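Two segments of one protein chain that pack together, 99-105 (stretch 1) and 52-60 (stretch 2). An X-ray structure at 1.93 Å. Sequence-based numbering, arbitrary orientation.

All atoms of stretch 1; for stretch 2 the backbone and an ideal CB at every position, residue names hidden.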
# COMPACT_ATOMS: atom_id res chain seq x y z
N ILE B 99 26.92 -8.77 14.64
CA ILE B 99 25.90 -7.73 14.61
C ILE B 99 26.21 -6.80 13.44
O ILE B 99 27.37 -6.40 13.27
CB ILE B 99 25.83 -6.95 15.93
CG1 ILE B 99 25.38 -7.87 17.07
CG2 ILE B 99 24.92 -5.73 15.79
CD1 ILE B 99 25.67 -7.32 18.45
N ILE B 100 25.20 -6.48 12.64
CA ILE B 100 25.32 -5.48 11.59
C ILE B 100 24.41 -4.31 11.93
O ILE B 100 23.30 -4.51 12.42
CB ILE B 100 24.97 -6.09 10.21
CG1 ILE B 100 25.89 -7.28 9.90
CG2 ILE B 100 25.07 -5.05 9.12
CD1 ILE B 100 25.43 -8.11 8.72
N VAL B 101 24.90 -3.09 11.71
CA VAL B 101 24.06 -1.90 11.80
C VAL B 101 24.24 -1.07 10.53
O VAL B 101 25.33 -1.01 9.95
CB VAL B 101 24.36 -1.03 13.04
CG1 VAL B 101 23.93 -1.75 14.32
CG2 VAL B 101 25.83 -0.63 13.08
N LEU B 102 23.15 -0.43 10.11
CA LEU B 102 23.12 0.35 8.88
C LEU B 102 22.75 1.79 9.20
O LEU B 102 21.83 2.04 9.97
CB LEU B 102 22.11 -0.25 7.88
CG LEU B 102 21.71 0.70 6.75
CD1 LEU B 102 22.85 0.87 5.76
CD2 LEU B 102 20.43 0.21 6.07
N GLU B 103 23.48 2.72 8.59
CA GLU B 103 23.11 4.13 8.54
C GLU B 103 23.00 4.51 7.07
O GLU B 103 24.00 4.48 6.34
CB GLU B 103 24.14 5.01 9.26
CG GLU B 103 24.28 4.75 10.76
CD GLU B 103 23.07 5.22 11.56
OE1 GLU B 103 22.21 5.92 10.98
OE2 GLU B 103 22.99 4.89 12.76
N ALA B 104 21.79 4.86 6.64
CA ALA B 104 21.54 5.15 5.23
C ALA B 104 21.04 6.58 5.07
O ALA B 104 20.25 7.06 5.88
CB ALA B 104 20.51 4.18 4.64
N SER B 105 21.49 7.24 4.01
CA SER B 105 21.06 8.61 3.76
C SER B 105 21.23 8.90 2.28
O SER B 105 21.92 8.17 1.56
CB SER B 105 21.87 9.60 4.59
OG SER B 105 23.22 9.58 4.13
N UNK B 52 15.08 0.02 1.26
CA UNK B 52 15.70 -0.74 0.18
C UNK B 52 17.17 -1.04 0.47
O UNK B 52 17.67 -2.09 0.05
CB UNK B 52 15.57 0.02 -1.14
N UNK B 53 17.86 -0.16 1.20
CA UNK B 53 19.21 -0.52 1.66
C UNK B 53 19.15 -1.73 2.58
O UNK B 53 19.98 -2.65 2.46
CB UNK B 53 19.87 0.66 2.38
N UNK B 54 18.16 -1.78 3.48
CA UNK B 54 18.01 -2.93 4.36
C UNK B 54 17.73 -4.19 3.57
O UNK B 54 18.33 -5.24 3.83
CB UNK B 54 16.89 -2.69 5.37
N UNK B 55 16.81 -4.12 2.61
CA UNK B 55 16.52 -5.27 1.77
C UNK B 55 17.77 -5.74 1.02
O UNK B 55 18.03 -6.95 0.94
CB UNK B 55 15.40 -4.93 0.78
N UNK B 56 18.53 -4.81 0.44
CA UNK B 56 19.72 -5.17 -0.32
C UNK B 56 20.78 -5.82 0.56
O UNK B 56 21.58 -6.63 0.07
CB UNK B 56 20.30 -3.93 -1.01
N UNK B 57 20.81 -5.47 1.84
CA UNK B 57 21.75 -6.04 2.80
C UNK B 57 21.18 -7.23 3.56
O UNK B 57 21.92 -7.86 4.32
CB UNK B 57 22.19 -4.96 3.80
N UNK B 58 19.90 -7.54 3.39
CA UNK B 58 19.30 -8.64 4.12
C UNK B 58 19.14 -8.44 5.61
O UNK B 58 19.17 -9.42 6.36
CB UNK B 58 20.14 -9.90 3.89
N UNK B 59 18.95 -7.20 6.06
CA UNK B 59 18.84 -6.91 7.49
C UNK B 59 17.46 -6.32 7.78
O UNK B 59 16.68 -6.02 6.88
CB UNK B 59 19.94 -5.95 7.94
N UNK B 60 17.18 -6.14 9.07
CA UNK B 60 15.89 -5.65 9.54
C UNK B 60 15.84 -4.13 9.43
O UNK B 60 16.74 -3.44 9.90
CB UNK B 60 15.63 -6.09 10.98

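Stretch 1 is a strand. It turns Ile100, Leu102 and Ala104 toward stretch 2, so the face on offer is apolar. The helix of stretch 2 crosses it at 140°, nearer antiparallel than parallel.

Position 52 is helical, and its ideal CB has nothing of stretch 1 within 5.5 Å. Stretch 1 sets no demand here, and many residues would suit. The residue is Asn52, whose ND2 is hydrogen-bonded elsewhere in the structure.

Position 53 points toward the strand. Its ideal CB lies 3.8 Å from Leu102 CD2 and 4.2 Å from Ala104 CB. With the backbone this close, a small or medium apolar side chain such as Ala, Cys or Val would fit. The residue is Cys53. Cys53 CB packs on Leu102 CD2 at 3.8 Å. Its chi1 is m, and Cys53 SG reaches Ala104 CB at 4.0 Å.

Position 54 points sideways, with its ideal CB 4.6 Å from Leu102 CD2. A modest apolar group reaching past CB, such as Cys or Val, could touch Leu102; Ala would fit but fall just short of contact. The residue is Cys54, also m, and Cys54 SG meets Leu102 CD2 at 3.6 Å.

Positions 55 and 56 are helical and out of reach of stretch 1. Polar or charged residues would be tolerated at both. They are Arg55 and Asp56.

Position 57 points toward the strand, but its ideal CB has nothing of stretch 1 within 5.5 Å. A long apolar chain, Leu, Met or Ile, could bridge the gap to Leu102. The residue is Leu57, with chi1 m and chi2 t. Leu57 CD1 packs against Leu102 CD1 at 3.8 Å.

Position 58 has phi 69° and psi 31°. Positive phi favours glycine, with Asn a less likely choice. The residue is Gly58, in a Schellman motif: Gly58 N bonds to Arg55 O at 3.1 Å, and the N of position 59 bonds to Cys54 O at 3.0 Å.

Position 59 lies past the helix and points toward the strand. Its ideal CB is 5.3 Å from Ile100 CG2, leaving room for a large apolar side chain such as Ile, Leu or Met. The residue is Ile59, with chi1 p and chi2 t. Ile59 CD1 reaches Leu102 CB at 3.6 Å, while Ile59 CG2 approaches Ile100 CG2 at 4.3 Å.

Position 60 is extended and out of reach of stretch 1, which leaves the choice open. The residue is Ile60.

No hydrogen bond joins the stretches; the contact is apolar packing centred on Leu102.

Stretch 2 52-60: NCCRDLGII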
# COMPACT_ATOMS: atom_id res chain seq x y z
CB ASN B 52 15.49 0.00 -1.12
CG ASN B 52 14.04 -0.07 -1.57
OD1 ASN B 52 13.41 -1.12 -1.46
ND2 ASN B 52 13.49 1.04 -2.04
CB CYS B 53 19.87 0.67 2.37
SG CYS B 53 20.34 2.03 1.28
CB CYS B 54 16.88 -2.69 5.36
SG CYS B 54 17.28 -1.48 6.62
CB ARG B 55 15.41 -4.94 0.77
CG ARG B 55 14.11 -4.56 1.43
CD ARG B 55 13.00 -5.39 0.86
NE ARG B 55 11.71 -5.13 1.50
CZ ARG B 55 10.68 -4.62 0.84
NH1 ARG B 55 10.81 -4.33 -0.44
NH2 ARG B 55 9.52 -4.41 1.47
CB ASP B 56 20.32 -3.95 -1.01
CG ASP B 56 19.43 -3.39 -2.11
OD1 ASP B 56 18.54 -4.13 -2.58
OD2 ASP B 56 19.62 -2.22 -2.50
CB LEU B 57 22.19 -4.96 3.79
CG LEU B 57 23.02 -3.79 3.25
CD1 LEU B 57 23.02 -2.64 4.26
CD2 LEU B 57 24.44 -4.24 2.94
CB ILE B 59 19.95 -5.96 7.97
CG1 ILE B 59 19.76 -4.58 7.35
CG2 ILE B 59 21.33 -6.50 7.59
CD1 ILE B 59 20.78 -3.57 7.85
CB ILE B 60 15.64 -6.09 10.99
CG1 ILE B 60 15.57 -7.62 11.08
CG2 ILE B 60 14.39 -5.44 11.58
CD1 ILE B 60 15.78 -8.12 12.48
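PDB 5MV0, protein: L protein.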